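Local coordinates for Crh-like protein 5 (Neosartorya fumigata, PDB 6IBU) that cuts chitin and transfers the released chains to 1,6-beta-glucan or to other chitin, cross-linking polysaccharides in the fungal cell wall and septa, at residues A[47-53]-A[211-217]; A[84-88]-A[183-189]. All blocks are in the same frame, centred on the assembly; numbering follows the deposited sequence.

Contact 1 of 2, residues A[47-53]-A[211-217]; sequences QGAEFTV and PYTMYVK
Antiparallel pairing of strands 48-53 and 212-217, in the sheet of the GH16 beta-sandwich that packs against the sheet carrying three of the chitin-binding residues, E102, R182 and W186, brings F51, M214 and V216 together on the inner face and T52, T213, E50 and Y215 on the other. Three hydrogen-bonded pairs, A49 with V216, F51 with M214 and V53 with Y212, each make two backbone bonds. The bond from F51 N to M214 O is 2.9 Å long and nearly straight, whereas that from A49 N to V216 O bends to 136° near the strand's beginning. There G48 CA makes a CA-H...O contact with V216 O, 3.5 Å away; the backbone has a positive phi here, which favours glycine.

On the inner face, M214 CE lies above the F51 ring toward its rim, and SD is 4.7 Å from the ring centroid, an oblique Met-aromatic contact. V216 CG2 reaches F51 CE1 at 3.7 Å. L183 of the facing sheet packs against both F51 and V216, placing this cluster in the core of the sandwich.

The other face is partly exposed. The Y215 ring runs alongside the extended E50 chain, whose CG is 3.7 Å from Y215 CE2; the carboxylate and ring planes are 54° apart. E50 CG and T213 CG2 approach from one side of the Y215 ring plane and Q47 CB from the other, meeting CD2; T213 CG2 sits above the face, offset toward the rim.

At the non-hydrogen-bonded pair T52 and T213, CA atoms 4.2 Å apart, both hydroxyls stand anti to their own carbonyl carbons, which turns them toward one another across the strands. T52 OG1 and T213 OG1 share a short hydrogen bond of 2.6 Å, while T52 CG2 packs against P211 CB.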
loop_
_atom_site.group_PDB
_atom_site.type_symbol
_atom_site.label_atom_id
_atom_site.label_comp_id
_atom_site.label_asym_id
_atom_site.label_seq_id
_atom_site.Cartn_x
_atom_site.Cartn_y
_atom_site.Cartn_z
ATOM N N GLN A 47 11.633 -12.070 12.057
ATOM C CA GLN A 47 11.731 -10.701 11.488
ATOM C C GLN A 47 10.364 -10.269 10.944
ATOM O O GLN A 47 10.319 -9.208 10.308
ATOM C CB GLN A 47 12.773 -10.675 10.370
ATOM C CG GLN A 47 14.141 -11.180 10.799
ATOM C CD GLN A 47 15.172 -10.093 10.652
ATOM O OE1 GLN A 47 15.466 -9.638 9.540
ATOM N NE2 GLN A 47 15.714 -9.674 11.784
ATOM N N GLY A 48 9.315 -11.067 11.193
ATOM C CA GLY A 48 7.916 -10.756 10.859
ATOM C C GLY A 48 7.458 -11.473 9.605
ATOM O O GLY A 48 8.040 -12.515 9.270
ATOM N N ALA A 49 6.451 -10.917 8.926
ATOM C CA ALA A 49 5.874 -11.452 7.674
ATOM C C ALA A 49 6.936 -11.327 6.585
ATOM O O ALA A 49 7.619 -10.290 6.526
ATOM C CB ALA A 49 4.600 -10.718 7.321
ATOM N N GLU A 50 7.126 -12.391 5.816
ATOM C CA GLU A 50 8.182 -12.501 4.785
ATOM C C GLU A 50 7.505 -12.547 3.430
ATOM O O GLU A 50 6.598 -13.345 3.245
ATOM C CB GLU A 50 9.015 -13.752 5.005
ATOM C CG GLU A 50 9.598 -13.817 6.401
ATOM C CD GLU A 50 10.496 -15.019 6.646
ATOM O OE1 GLU A 50 10.924 -15.665 5.654
ATOM O OE2 GLU A 50 10.770 -15.295 7.836
ATOM N N PHE A 51 7.904 -11.672 2.532
ATOM C CA PHE A 51 7.357 -11.623 1.167
ATOM C C PHE A 51 8.512 -11.956 0.233
ATOM O O PHE A 51 9.369 -11.086 -0.035
ATOM C CB PHE A 51 6.747 -10.246 0.935
ATOM C CG PHE A 51 5.668 -9.868 1.910
ATOM C CD1 PHE A 51 5.983 -9.361 3.160
ATOM C CD2 PHE A 51 4.333 -9.992 1.550
ATOM C CE1 PHE A 51 4.982 -8.981 4.033
ATOM C CE2 PHE A 51 3.334 -9.583 2.414
ATOM C CZ PHE A 51 3.662 -9.074 3.657
ATOM N N THR A 52 8.600 -13.212 -0.183
ATOM C CA THR A 52 9.762 -13.705 -0.957
ATOM C C THR A 52 9.400 -13.775 -2.433
ATOM O O THR A 52 8.403 -14.386 -2.766
ATOM C CB THR A 52 10.248 -15.059 -0.450
ATOM O OG1 THR A 52 10.687 -14.733 0.862
ATOM C CG2 THR A 52 11.345 -15.630 -1.316
ATOM N N VAL A 53 10.205 -13.153 -3.275
ATOM C CA VAL A 53 10.195 -13.413 -4.739
ATOM C C VAL A 53 11.320 -14.421 -5.034
ATOM O O VAL A 53 12.500 -14.037 -4.891
ATOM C CB VAL A 53 10.361 -12.079 -5.472
ATOM C CG1 VAL A 53 10.503 -12.280 -6.962
ATOM C CG2 VAL A 53 9.198 -11.152 -5.152
ATOM N N PRO A 211 16.790 -15.907 -3.392
ATOM C CA PRO A 211 15.475 -15.269 -3.415
ATOM C C PRO A 211 15.555 -13.867 -2.801
ATOM O O PRO A 211 16.513 -13.521 -2.140
ATOM C CB PRO A 211 14.632 -16.239 -2.582
ATOM C CG PRO A 211 15.619 -16.719 -1.534
ATOM C CD PRO A 211 16.945 -16.836 -2.261
ATOM N N TYR A 212 14.540 -13.073 -3.067
ATOM C CA TYR A 212 14.493 -11.680 -2.582
ATOM C C TYR A 212 13.340 -11.560 -1.625
ATOM O O TYR A 212 12.218 -11.898 -2.016
ATOM C CB TYR A 212 14.335 -10.738 -3.760
ATOM C CG TYR A 212 15.343 -11.007 -4.838
ATOM C CD1 TYR A 212 16.676 -10.694 -4.647
ATOM C CD2 TYR A 212 14.953 -11.558 -6.044
ATOM C CE1 TYR A 212 17.601 -10.899 -5.650
ATOM C CE2 TYR A 212 15.866 -11.779 -7.056
ATOM C CZ TYR A 212 17.191 -11.456 -6.848
ATOM O OH TYR A 212 18.086 -11.693 -7.836
ATOM N N THR A 213 13.631 -11.116 -0.409
ATOM C CA THR A 213 12.592 -11.088 0.642
ATOM C C THR A 213 12.431 -9.688 1.219
ATOM O O THR A 213 13.408 -9.109 1.704
ATOM C CB THR A 213 12.850 -12.139 1.722
ATOM O OG1 THR A 213 12.948 -13.411 1.075
ATOM C CG2 THR A 213 11.726 -12.152 2.732
ATOM N N MET A 214 11.199 -9.203 1.202
ATOM C CA MET A 214 10.751 -7.997 1.944
ATOM C C MET A 214 10.242 -8.481 3.309
ATOM O O MET A 214 9.623 -9.545 3.369
ATOM C CB MET A 214 9.663 -7.280 1.133
ATOM C CG MET A 214 8.594 -6.552 1.947
ATOM S SD MET A 214 7.233 -5.995 0.845
ATOM C CE MET A 214 6.070 -5.412 2.068
ATOM N N TYR A 215 10.537 -7.756 4.370
ATOM C CA TYR A 215 10.058 -8.098 5.736
ATOM C C TYR A 215 9.188 -6.974 6.277
ATOM O O TYR A 215 9.596 -5.811 6.257
ATOM C CB TYR A 215 11.229 -8.337 6.686
ATOM C CG TYR A 215 12.106 -9.491 6.286
ATOM C CD1 TYR A 215 13.164 -9.303 5.412
ATOM C CD2 TYR A 215 11.914 -10.763 6.825
ATOM C CE1 TYR A 215 13.998 -10.351 5.057
ATOM C CE2 TYR A 215 12.744 -11.822 6.484
ATOM C CZ TYR A 215 13.789 -11.608 5.596
ATOM O OH TYR A 215 14.611 -12.621 5.216
ATOM N N VAL A 216 8.029 -7.338 6.795
ATOM C CA VAL A 216 7.154 -6.391 7.543
ATOM C C VAL A 216 7.083 -6.872 8.991
ATOM O O VAL A 216 6.534 -7.932 9.227
ATOM C CB VAL A 216 5.769 -6.280 6.879
ATOM C CG1 VAL A 216 4.809 -5.501 7.773
ATOM C CG2 VAL A 216 5.880 -5.656 5.488
ATOM N N LYS A 217 7.643 -6.142 9.938
ATOM C CA LYS A 217 7.605 -6.661 11.322
ATOM C C LYS A 217 6.375 -6.132 12.052
ATOM O O LYS A 217 5.889 -6.875 12.908
ATOM C CB LYS A 217 8.928 -6.591 12.085
ATOM C CG LYS A 217 9.671 -5.287 12.183
ATOM C CD LYS A 217 11.133 -5.566 12.551
ATOM C CE LYS A 217 11.641 -4.734 13.721
ATOM N NZ LYS A 217 12.758 -5.406 14.431
#

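Contact 2 of 2, residues A[84-88]-A[183-189]; sequences GVVSS and LGSWAGG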
loop_
_atom_site.group_PDB
_atom_site.type_symbol
_atom_site.label_atom_id
_atom_site.label_comp_id
_atom_site.label_asym_id
_atom_site.label_seq_id
_atom_site.Cartn_x
_atom_site.Cartn_y
_atom_site.Cartn_z
ATOM N N GLY A 84 14.843 -5.002 -10.009
ATOM C CA GLY A 84 13.480 -5.154 -10.544
ATOM C C GLY A 84 12.514 -5.714 -9.523
ATOM O O GLY A 84 11.343 -5.847 -9.847
ATOM N N VAL A 85 12.958 -6.022 -8.320
ATOM C CA VAL A 85 12.053 -6.554 -7.267
ATOM C C VAL A 85 11.429 -5.357 -6.560
ATOM O O VAL A 85 12.154 -4.513 -6.023
ATOM C CB VAL A 85 12.805 -7.467 -6.291
ATOM C CG1 VAL A 85 11.888 -7.939 -5.178
ATOM C CG2 VAL A 85 13.428 -8.638 -7.052
ATOM N N VAL A 86 10.110 -5.308 -6.553
ATOM C CA VAL A 86 9.353 -4.185 -5.943
ATOM C C VAL A 86 8.843 -4.623 -4.569
ATOM O O VAL A 86 8.271 -5.688 -4.485
ATOM C CB VAL A 86 8.212 -3.764 -6.876
ATOM C CG1 VAL A 86 7.469 -2.561 -6.324
ATOM C CG2 VAL A 86 8.718 -3.481 -8.277
ATOM N N SER A 87 9.040 -3.810 -3.543
ATOM C CA SER A 87 8.403 -3.943 -2.213
ATOM C C SER A 87 7.332 -2.853 -2.079
ATOM O O SER A 87 7.705 -1.681 -2.119
ATOM C CB SER A 87 9.440 -3.803 -1.144
ATOM O OG SER A 87 10.443 -4.800 -1.237
ATOM N N SER A 88 6.057 -3.219 -1.964
ATOM C CA SER A 88 4.884 -2.303 -2.056
ATOM C C SER A 88 4.112 -2.215 -0.734
ATOM O O SER A 88 3.688 -3.269 -0.209
ATOM C CB SER A 88 3.946 -2.775 -3.128
ATOM O OG SER A 88 4.605 -2.821 -4.387
ATOM N N LEU A 183 0.040 -5.372 1.546
ATOM C CA LEU A 183 1.514 -5.457 1.629
ATOM C C LEU A 183 1.954 -6.543 0.664
ATOM O O LEU A 183 1.331 -7.610 0.655
ATOM C CB LEU A 183 1.926 -5.800 3.053
ATOM C CG LEU A 183 1.535 -4.769 4.096
ATOM C CD1 LEU A 183 1.726 -5.331 5.489
ATOM C CD2 LEU A 183 2.352 -3.503 3.898
ATOM N N GLY A 184 3.037 -6.304 -0.063
ATOM C CA GLY A 184 3.538 -7.345 -0.969
ATOM C C GLY A 184 4.829 -6.985 -1.651
ATOM O O GLY A 184 5.202 -5.807 -1.714
ATOM N N SER A 185 5.462 -8.013 -2.188
ATOM C CA SER A 185 6.652 -7.908 -3.055
ATOM C C SER A 185 6.312 -8.627 -4.346
ATOM O O SER A 185 5.456 -9.495 -4.315
ATOM C CB SER A 185 7.869 -8.473 -2.385
ATOM O OG SER A 185 7.688 -9.869 -2.145
ATOM N N TRP A 186 6.965 -8.237 -5.428
ATOM C CA TRP A 186 6.725 -8.781 -6.778
ATOM C C TRP A 186 7.860 -8.346 -7.698
ATOM O O TRP A 186 8.576 -7.411 -7.359
ATOM C CB TRP A 186 5.380 -8.297 -7.306
ATOM C CG TRP A 186 5.184 -6.820 -7.244
ATOM C CD1 TRP A 186 4.930 -6.079 -6.128
ATOM C CD2 TRP A 186 5.142 -5.908 -8.352
ATOM N NE1 TRP A 186 4.752 -4.768 -6.462
ATOM C CE2 TRP A 186 4.860 -4.631 -7.817
ATOM C CE3 TRP A 186 5.284 -6.043 -9.739
ATOM C CZ2 TRP A 186 4.755 -3.497 -8.611
ATOM C CZ3 TRP A 186 5.185 -4.921 -10.530
ATOM C CH2 TRP A 186 4.915 -3.667 -9.971
ATOM N N ALA A 187 7.989 -8.999 -8.839
ATOM C CA ALA A 187 9.048 -8.676 -9.813
ATOM C C ALA A 187 8.499 -7.653 -10.799
ATOM O O ALA A 187 7.831 -8.058 -11.725
ATOM C CB ALA A 187 9.508 -9.932 -10.494
ATOM N N GLY A 188 8.775 -6.368 -10.594
ATOM C CA GLY A 188 8.510 -5.329 -11.602
ATOM C C GLY A 188 9.313 -5.631 -12.846
ATOM O O GLY A 188 8.876 -5.294 -13.937
ATOM N N GLY A 189 10.459 -6.284 -12.662
ATOM C CA GLY A 189 11.391 -6.644 -13.734
ATOM C C GLY A 189 11.147 -8.040 -14.293
ATOM O O GLY A 189 12.080 -8.592 -14.867
#
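Strands 85-88 and 183-187 run antiparallel, 161° between their directions, with two backbone bonds at each of the hydrogen-bonded pairs V86-W186 and S88-G184; beyond them G189 N bonds to G84 O. W186, which binds chitin, lies with V86 and S88 on the cleft face. Its CG falls between the backbone N and the carbonyl carbon (chi1 52°), and the indole folds across the neighbouring strand. V86 CB sits over the five-membered ring of W186, 3.8 Å from its centroid, in a CH-pi contact, and V86 CG1 touches W186 NE1 at 3.5 Å. At the indole edge, W186 NE1 donates to S88 OG, 2.8 Å away and only 8° out of the ring plane, so face and edge together fix the ring's rotation. S88 OG is also hydrogen-bonded to OE1 of E102, which binds chitin and is probably the proton donor, and thereby joins the chitin-binding indole to this carboxylate. Strand 85-93 lies between 179-187 and 98-105 in the sheet; W200 of helix 195-201 packs on V86 and W186 from the cleft side, while V85, S87 and L183 face strand 212-223 of the other sheet.

Contacts 1 and 2 belong to opposing sheets of the sandwich, with centres 11 Å apart, and meet across its interior. Contact 2 is buried except at W186, which is partly exposed; contact 1 is buried on its inward face but partly exposed on the other. The two join where F51 O accepts a weak hydrogen bond from S185 OG, and where Y212 CD2 packs on V85 CG2 at 3.4 Å. Their chemistry follows from their places. The outward face of contact 1 has a threonine pair and an aromatic ring flanked by aliphatic carbons, whereas the corresponding face of contact 2 lines the chitin-binding cleft and couples an indole to a serine hydrogen-bonded to E102, the probable proton donor.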